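Local coordinates for putative cytoplasmic protein (Salmonella typhimurium, PDB 2GK3), which is of unknown function but forms hexamers and belongs to a family related to the class I glutamine amidotransferases, at residues K10-I22 against V54-F68. Numbering follows the deposited sequence. Where two conformers were deposited one is given.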
loop_
_atom_site.group_PDB
_atom_site.type_symbol
_atom_site.label_atom_id
_atom_site.label_comp_id
_atom_site.label_asym_id
_atom_site.label_seq_id
_atom_site.Cartn_x
_atom_site.Cartn_y
_atom_site.Cartn_z
ATOM N N LYS E 10 -35.897 -27.568 8.968
ATOM C CA LYS E 10 -35.879 -26.356 8.132
ATOM C C LYS E 10 -34.926 -25.291 8.701
ATOM O O LYS E 10 -35.298 -24.536 9.612
ATOM C CB LYS E 10 -37.296 -25.808 7.932
ATOM C CG LYS E 10 -38.192 -26.742 7.088
ATOM N N LEU E 11 -33.711 -25.235 8.146
ATOM C CA LEU E 11 -32.594 -24.495 8.763
ATOM C C LEU E 11 -32.429 -23.066 8.328
ATOM O O LEU E 11 -32.307 -22.775 7.140
ATOM C CB LEU E 11 -31.253 -25.180 8.503
ATOM C CG LEU E 11 -31.018 -26.670 8.687
ATOM C CD1 LEU E 11 -29.557 -26.945 8.360
ATOM C CD2 LEU E 11 -31.389 -27.155 10.100
ATOM N N LYS E 12 -32.370 -22.182 9.316
ATOM C CA LYS E 12 -31.999 -20.799 9.094
ATOM C C LYS E 12 -30.555 -20.655 9.548
ATOM O O LYS E 12 -30.251 -20.809 10.741
ATOM C CB LYS E 12 -32.915 -19.882 9.891
ATOM C CG LYS E 12 -32.955 -18.467 9.366
ATOM C CD LYS E 12 -33.702 -17.542 10.314
ATOM C CE LYS E 12 -34.485 -16.474 9.542
ATOM N NZ LYS E 12 -33.661 -15.717 8.530
ATOM N N VAL E 13 -29.661 -20.390 8.602
ATOM C CA VAL E 13 -28.219 -20.311 8.887
ATOM C C VAL E 13 -27.642 -18.941 8.515
ATOM O O VAL E 13 -27.915 -18.430 7.432
ATOM C CB VAL E 13 -27.448 -21.432 8.148
ATOM C CG1 VAL E 13 -25.912 -21.276 8.306
ATOM C CG2 VAL E 13 -27.911 -22.800 8.624
ATOM N N LEU E 14 -26.851 -18.358 9.418
ATOM C CA LEU E 14 -26.107 -17.126 9.156
ATOM C C LEU E 14 -24.707 -17.498 8.682
ATOM O O LEU E 14 -23.957 -18.130 9.408
ATOM C CB LEU E 14 -26.018 -16.283 10.435
ATOM C CG LEU E 14 -25.909 -14.752 10.422
ATOM C CD1 LEU E 14 -25.003 -14.306 11.539
ATOM C CD2 LEU E 14 -25.436 -14.142 9.098
ATOM N N PHE E 15 -24.353 -17.135 7.457
ATOM C CA PHE E 15 -23.028 -17.455 6.941
ATOM C C PHE E 15 -22.172 -16.180 6.924
ATOM O O PHE E 15 -22.474 -15.239 6.189
ATOM C CB PHE E 15 -23.131 -18.079 5.543
ATOM C CG PHE E 15 -21.820 -18.650 5.023
ATOM C CD1 PHE E 15 -21.622 -20.021 4.964
ATOM C CD2 PHE E 15 -20.794 -17.807 4.590
ATOM C CE1 PHE E 15 -20.420 -20.541 4.495
ATOM C CE2 PHE E 15 -19.593 -18.315 4.122
ATOM C CZ PHE E 15 -19.402 -19.677 4.072
ATOM N N ILE E 16 -21.119 -16.145 7.743
ATOM C CA ILE E 16 -20.278 -14.970 7.856
ATOM C C ILE E 16 -18.913 -15.157 7.187
ATOM O O ILE E 16 -18.210 -16.153 7.403
ATOM C CB ILE E 16 -20.092 -14.534 9.317
ATOM C CG1 ILE E 16 -21.432 -14.532 10.070
ATOM C CG2 ILE E 16 -19.450 -13.169 9.382
ATOM C CD1 ILE E 16 -21.308 -14.247 11.585
ATOM N N GLY E 17 -18.545 -14.198 6.351
ATOM C CA GLY E 17 -17.171 -14.095 5.880
ATOM C C GLY E 17 -17.050 -14.291 4.401
ATOM O O GLY E 17 -17.897 -13.852 3.660
ATOM N N GLU E 18 -15.976 -14.945 3.978
ATOM C CA GLU E 18 -15.777 -15.329 2.566
ATOM C C GLU E 18 -15.901 -14.173 1.566
ATOM O O GLU E 18 -16.412 -14.336 0.460
ATOM C CB GLU E 18 -16.688 -16.515 2.179
ATOM C CG GLU E 18 -16.220 -17.850 2.715
ATOM C CD GLU E 18 -14.904 -18.322 2.105
ATOM O OE1 GLU E 18 -14.547 -17.883 0.986
ATOM O OE2 GLU E 18 -14.220 -19.144 2.751
ATOM N N SER E 19 -15.396 -13.009 1.966
ATOM C CA SER E 19 -15.299 -11.865 1.067
ATOM C C SER E 19 -14.020 -11.092 1.323
ATOM O O SER E 19 -13.476 -11.133 2.424
ATOM C CB SER E 19 -16.511 -10.953 1.231
ATOM O OG SER E 19 -16.569 -10.442 2.535
ATOM N N TRP E 20 -13.543 -10.397 0.297
ATOM C CA TRP E 20 -12.325 -9.618 0.415
ATOM C C TRP E 20 -12.262 -8.490 -0.617
ATOM O O TRP E 20 -12.961 -8.525 -1.633
ATOM C CB TRP E 20 -11.080 -10.523 0.328
ATOM C CG TRP E 20 -11.078 -11.366 -0.885
ATOM C CD1 TRP E 20 -10.670 -10.990 -2.134
ATOM C CD2 TRP E 20 -11.510 -12.729 -0.999
ATOM N NE1 TRP E 20 -10.813 -12.036 -3.014
ATOM C CE2 TRP E 20 -11.331 -13.111 -2.344
ATOM C CE3 TRP E 20 -12.022 -13.662 -0.096
ATOM C CZ2 TRP E 20 -11.654 -14.384 -2.808
ATOM C CZ3 TRP E 20 -12.343 -14.915 -0.552
ATOM C CH2 TRP E 20 -12.161 -15.269 -1.895
ATOM N N HIS E 21 -11.390 -7.513 -0.350
ATOM C CA HIS E 21 -11.193 -6.326 -1.185
ATOM C C HIS E 21 -9.696 -6.194 -1.517
ATOM O O HIS E 21 -8.928 -5.669 -0.699
ATOM C CB HIS E 21 -11.628 -5.059 -0.413
ATOM C CG HIS E 21 -13.109 -4.817 -0.371
ATOM N ND1 HIS E 21 -13.905 -5.234 0.674
ATOM C CD2 HIS E 21 -13.927 -4.143 -1.213
ATOM C CE1 HIS E 21 -15.154 -4.857 0.460
ATOM N NE2 HIS E 21 -15.195 -4.193 -0.681
ATOM N N ILE E 22 -9.262 -6.652 -2.694
ATOM C CA ILE E 22 -7.838 -6.555 -3.045
ATOM C C ILE E 22 -7.541 -5.176 -3.587
ATOM O O ILE E 22 -8.237 -4.682 -4.470
ATOM C CB ILE E 22 -7.330 -7.620 -4.071
ATOM C CG1 ILE E 22 -7.595 -9.054 -3.598
ATOM C CG2 ILE E 22 -5.836 -7.457 -4.318
ATOM C CD1 ILE E 22 -8.803 -9.665 -4.247
ATOM N N VAL E 54 -31.486 -24.901 2.640
ATOM C CA VAL E 54 -31.106 -24.054 3.756
ATOM C C VAL E 54 -31.454 -22.599 3.452
ATOM O O VAL E 54 -31.111 -22.070 2.393
ATOM C CB VAL E 54 -29.592 -24.210 4.143
ATOM C CG1 VAL E 54 -29.231 -23.309 5.332
ATOM C CG2 VAL E 54 -29.247 -25.668 4.443
ATOM N N ASP E 55 -32.151 -21.976 4.396
ATOM C CA ASP E 55 -32.435 -20.551 4.387
ATOM C C ASP E 55 -31.193 -19.773 4.870
ATOM O O ASP E 55 -30.943 -19.675 6.070
ATOM C CB ASP E 55 -33.670 -20.298 5.283
ATOM C CG ASP E 55 -34.066 -18.826 5.388
ATOM O OD1 ASP E 55 -33.551 -17.967 4.632
ATOM O OD2 ASP E 55 -34.913 -18.529 6.270
ATOM N N ILE E 56 -30.419 -19.218 3.936
ATOM C CA ILE E 56 -29.145 -18.531 4.275
ATOM C C ILE E 56 -29.240 -16.996 4.323
ATOM O O ILE E 56 -29.797 -16.385 3.413
ATOM C CB ILE E 56 -28.022 -18.879 3.265
ATOM C CG1 ILE E 56 -27.655 -20.364 3.298
ATOM C CG2 ILE E 56 -26.784 -18.011 3.513
ATOM C CD1 ILE E 56 -26.495 -20.708 4.236
ATOM N N ASP E 57 -28.706 -16.382 5.382
ATOM C CA ASP E 57 -28.321 -14.977 5.346
ATOM C C ASP E 57 -26.809 -14.875 5.158
ATOM O O ASP E 57 -26.036 -15.452 5.924
ATOM C CB ASP E 57 -28.714 -14.259 6.633
ATOM C CG ASP E 57 -30.206 -13.997 6.722
ATOM O OD1 ASP E 57 -30.959 -14.365 5.788
ATOM O OD2 ASP E 57 -30.631 -13.440 7.752
ATOM N N TYR E 58 -26.397 -14.149 4.134
ATOM C CA TYR E 58 -24.992 -13.947 3.873
ATOM C C TYR E 58 -24.511 -12.608 4.426
ATOM O O TYR E 58 -25.062 -11.546 4.116
ATOM C CB TYR E 58 -24.686 -14.039 2.384
ATOM C CG TYR E 58 -23.218 -13.912 2.090
ATOM C CD1 TYR E 58 -22.276 -14.622 2.840
ATOM C CD2 TYR E 58 -22.762 -13.105 1.063
ATOM C CE1 TYR E 58 -20.921 -14.507 2.587
ATOM C CE2 TYR E 58 -21.404 -13.002 0.791
ATOM C CZ TYR E 58 -20.489 -13.706 1.567
ATOM O OH TYR E 58 -19.139 -13.595 1.315
HETATM N N MSE E 59 -23.472 -12.675 5.250
HETATM C CA MSE E 59 -22.897 -11.487 5.836
HETATM C C MSE E 59 -21.409 -11.425 5.503
HETATM O O MSE E 59 -20.584 -12.024 6.204
HETATM C CB MSE E 59 -23.137 -11.468 7.340
HETATM C CG MSE E 59 -22.688 -10.180 8.011
HETATM SE SE MSE E 59 -22.933 -10.191 9.939
HETATM C CE MSE E 59 -24.879 -10.075 10.008
ATOM N N PRO E 60 -21.059 -10.703 4.418
ATOM C CA PRO E 60 -19.646 -10.517 4.088
ATOM C C PRO E 60 -18.914 -9.826 5.240
ATOM O O PRO E 60 -19.544 -9.145 6.049
ATOM C CB PRO E 60 -19.674 -9.607 2.864
ATOM C CG PRO E 60 -21.083 -9.657 2.336
ATOM C CD PRO E 60 -21.967 -10.027 3.465
ATOM N N ALA E 61 -17.597 -10.000 5.305
ATOM C CA ALA E 61 -16.759 -9.336 6.311
ATOM C C ALA E 61 -17.055 -7.842 6.531
ATOM O O ALA E 61 -17.181 -7.405 7.680
ATOM C CB ALA E 61 -15.291 -9.545 5.992
ATOM N N HIS E 62 -17.173 -7.063 5.452
ATOM C CA HIS E 62 -17.441 -5.615 5.600
ATOM C C HIS E 62 -18.717 -5.322 6.384
ATOM O O HIS E 62 -18.774 -4.347 7.132
ATOM C CB HIS E 62 -17.349 -4.814 4.270
ATOM C CG HIS E 62 -18.303 -5.254 3.201
ATOM N ND1 HIS E 62 -17.895 -5.951 2.083
ATOM C CD2 HIS E 62 -19.640 -5.094 3.073
ATOM C CE1 HIS E 62 -18.934 -6.204 1.315
ATOM N NE2 HIS E 62 -20.009 -5.711 1.901
ATOM N N THR E 63 -19.713 -6.193 6.262
ATOM C CA THR E 63 -20.993 -6.005 6.942
ATOM C C THR E 63 -20.909 -6.269 8.455
ATOM O O THR E 63 -21.699 -5.728 9.219
ATOM C CB THR E 63 -22.076 -6.905 6.299
ATOM O OG1 THR E 63 -22.113 -6.656 4.895
ATOM C CG2 THR E 63 -23.450 -6.649 6.883
ATOM N N VAL E 64 -19.986 -7.129 8.884
ATOM C CA VAL E 64 -19.703 -7.288 10.309
ATOM C C VAL E 64 -19.164 -5.969 10.897
ATOM O O VAL E 64 -19.555 -5.584 11.996
ATOM C CB VAL E 64 -18.713 -8.467 10.569
ATOM C CG1 VAL E 64 -18.249 -8.516 12.048
ATOM C CG2 VAL E 64 -19.336 -9.797 10.151
ATOM N N GLN E 65 -18.288 -5.290 10.147
ATOM C CA GLN E 65 -17.699 -3.994 10.524
ATOM C C GLN E 65 -18.729 -2.881 10.743
ATOM O O GLN E 65 -18.646 -2.161 11.728
ATOM C CB GLN E 65 -16.686 -3.513 9.475
ATOM C CG GLN E 65 -15.473 -4.390 9.257
ATOM C CD GLN E 65 -14.324 -3.639 8.568
ATOM O OE1 GLN E 65 -14.449 -3.188 7.421
ATOM N NE2 GLN E 65 -13.193 -3.513 9.266
ATOM N N ILE E 66 -19.680 -2.759 9.814
ATOM C CA ILE E 66 -20.747 -1.744 9.812
ATOM C C ILE E 66 -21.942 -2.088 10.705
ATOM O O ILE E 66 -22.558 -1.193 11.305
ATOM C CB ILE E 66 -21.432 -1.651 8.399
ATOM C CG1 ILE E 66 -20.534 -1.104 7.310
ATOM C CG2 ILE E 66 -22.740 -0.822 8.449
ATOM C CD1 ILE E 66 -21.303 -1.101 5.961
ATOM N N ALA E 67 -22.308 -3.371 10.737
ATOM C CA ALA E 67 -23.682 -3.753 11.072
ATOM C C ALA E 67 -23.844 -5.127 11.690
ATOM O O ALA E 67 -24.888 -5.767 11.505
ATOM C CB ALA E 67 -24.566 -3.666 9.815
ATOM N N PHE E 68 -22.834 -5.594 12.421
ATOM C CA PHE E 68 -23.015 -6.835 13.170
ATOM C C PHE E 68 -24.105 -6.640 14.239
ATOM O O PHE E 68 -24.102 -5.622 14.927
ATOM C CB PHE E 68 -21.705 -7.342 13.801
ATOM C CG PHE E 68 -21.839 -8.709 14.376
ATOM C CD1 PHE E 68 -21.736 -9.822 13.561
ATOM C CD2 PHE E 68 -22.186 -8.883 15.703
ATOM C CE1 PHE E 68 -21.924 -11.106 14.086
ATOM C CE2 PHE E 68 -22.381 -10.146 16.233
ATOM C CZ PHE E 68 -22.243 -11.262 15.432
HETATM O O HOH W 1 -31.373 -16.663 7.476
HETATM O O HOH W 2 -15.730 -7.988 2.966
#
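F15 and D57 lie midway along a parallel ladder in which strands 12-17 and 55-59 run at 23°. Six backbone hydrogen bonds, from D55 N to L11 O through to G17 N to M59 O, set the register. Past the last rung, the Y58 hydroxyl donates to G17 O in the carbonyl plane (OH to O 2.7 Å), tying strand 55-59 to the break after G17. S19 OG, in strand 19-22 beyond that break, accepts from A61 N at 3.0 Å; a water links the same OG to H62 N.

K12 NZ donates to a water at 2.7 Å and forms long salt bridges to D55 OD2 (3.8 Å) and D57 OD2 (3.9 Å), its chain bending at chi3 and more sharply at chi4 (-52°) toward both carboxylates; D57 OD2 also bonds Y78.

Apolar contacts join V13 CG2 to V54 CG1 at 3.6 Å and F15 CD2 to Y58 CE1 at 3.9 Å; on the other face, I16 CG2 presses on V64 CG2 at 3.5 Å, while its CD1 meets the F68 ring edge.

In this core, consistent with the glutamine amidotransferase alpha/beta fold, helix 43-51 packs on F15, I56 and Y58, strand 80-84 pairs with strand 12-17, and H21 and I22 extend the sheet into a second subunit.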